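Local atomic coordinates of high affinity transport system protein p37 (Mycoplasma hyorhinis, PDB entry 3EKI), a protein that serves as the extracytoplasmic thiamine diphosphate-binding lipoprotein of a high-affinity transport system. Residues K77-F80 / N81-K84. Numbering follows the deposited sequence.
Sequences KKEF and NKLK
Lys77 O takes two N-H groups of Asn81. The backbone N of Asn81 lies 3.0 Å from Lys77 O along a nearly straight N-H...O line. The side-chain ND2 of Asn81 is also 3.0 Å from Lys77 O, but its bond is bent to 130° and therefore weak. Asn81 CG stands beside its own backbone N (chi1 -77°), which folds the amide back over the preceding turn and sets ND2 against that carbonyl. The stronger partner of ND2 is Val96 O, just ahead of strand 97-103, so one amide spans the helix and the chain leading into the strand. Lys82 N, Leu83 N and Lys84 N repeat the i to i+4 pattern on the carbonyls of Lys78, Glu79 and Phe80; the Lys84 bond measures 2.9 Å from N to Phe80 O.

All eight residues belong to helix 64-85, near its C-terminal end, in a periplasmic-binding-protein-like fold whose thiamine diphosphate lies elsewhere. Glu79 and the exposed Lys82 run alongside each other and form a long salt bridge, Glu79 OE2 to Lys82 NZ 3.7 Å. The bend of Glu79 at chi2 also lays OE2 against Leu83, 3.6 Å from CD2, while Asn366 ND2 of helix 354-369 hydrogen-bonds the same oxygen.

The buried Phe80 ring meets Asn81 CG at its edge, the ring and amide planes almost perpendicular (88°), with Asn81 OD1 3.6 Å from Phe80 CD1. Lys84 CB approaches Phe80 CE1 obliquely at 4.2 Å. Beyond, the lysine leads NZ off to Phe93 O, while Phe80 packs against Leu359, Ile360 and Thr363 of helix 354-369 and edge-to-face with Phe98.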
# COMPACT_ATOMS: atom_id res chain seq x y z
N LYS A 77 12.90 21.62 -4.03
CA LYS A 77 14.09 22.44 -3.76
C LYS A 77 13.75 23.87 -3.38
O LYS A 77 14.33 24.45 -2.46
CB LYS A 77 14.98 22.40 -5.00
CG LYS A 77 16.22 23.26 -4.97
CD LYS A 77 17.06 23.12 -6.25
CE LYS A 77 16.41 23.84 -7.42
NZ LYS A 77 17.27 23.87 -8.63
N LYS A 78 12.78 24.47 -4.10
CA LYS A 78 12.44 25.84 -3.76
C LYS A 78 11.82 26.00 -2.39
O LYS A 78 12.13 26.91 -1.62
CB LYS A 78 11.51 26.43 -4.84
CG LYS A 78 12.04 26.47 -6.24
CD LYS A 78 13.38 27.17 -6.36
CE LYS A 78 13.21 28.68 -6.17
NZ LYS A 78 14.50 29.41 -6.39
N GLU A 79 10.87 25.15 -1.99
CA GLU A 79 10.26 25.24 -0.67
C GLU A 79 11.25 24.89 0.43
O GLU A 79 11.27 25.57 1.45
CB GLU A 79 9.04 24.30 -0.60
CG GLU A 79 8.34 24.23 0.74
CD GLU A 79 7.71 25.51 1.23
OE1 GLU A 79 7.39 26.35 0.37
OE2 GLU A 79 7.50 25.72 2.44
N PHE A 80 12.04 23.85 0.19
CA PHE A 80 13.03 23.45 1.19
C PHE A 80 13.93 24.66 1.49
O PHE A 80 14.21 24.90 2.66
CB PHE A 80 13.87 22.24 0.79
CG PHE A 80 15.03 21.93 1.71
CD1 PHE A 80 16.30 22.49 1.56
CD2 PHE A 80 14.84 21.06 2.77
CE1 PHE A 80 17.32 22.25 2.43
CE2 PHE A 80 15.87 20.76 3.64
CZ PHE A 80 17.10 21.34 3.44
N ASN A 81 14.48 25.24 0.43
CA ASN A 81 15.53 26.24 0.74
C ASN A 81 14.90 27.50 1.31
O ASN A 81 15.52 28.23 2.09
CB ASN A 81 16.41 26.51 -0.48
CG ASN A 81 17.40 25.39 -0.69
OD1 ASN A 81 18.28 25.08 0.10
ND2 ASN A 81 17.26 24.67 -1.81
N LYS A 82 13.64 27.76 0.94
CA LYS A 82 12.95 28.88 1.60
C LYS A 82 12.84 28.67 3.09
O LYS A 82 13.13 29.54 3.90
CB LYS A 82 11.58 29.06 0.94
CG LYS A 82 10.76 30.21 1.51
CD LYS A 82 9.27 29.92 1.39
CE LYS A 82 8.48 30.44 2.58
NZ LYS A 82 7.75 29.34 3.29
N LEU A 83 12.40 27.47 3.51
CA LEU A 83 12.30 27.15 4.92
C LEU A 83 13.64 27.22 5.63
O LEU A 83 13.78 27.75 6.73
CB LEU A 83 11.76 25.73 5.10
CG LEU A 83 10.32 25.46 4.74
CD1 LEU A 83 9.99 24.03 5.16
CD2 LEU A 83 9.38 26.44 5.41
N LYS A 84 14.62 26.64 4.94
CA LYS A 84 15.98 26.58 5.44
C LYS A 84 16.51 27.99 5.72
O LYS A 84 17.08 28.24 6.78
CB LYS A 84 16.90 25.91 4.43
CG LYS A 84 18.38 25.91 4.82
CD LYS A 84 19.20 25.90 3.56
CE LYS A 84 20.67 26.11 3.78
NZ LYS A 84 20.97 27.55 3.93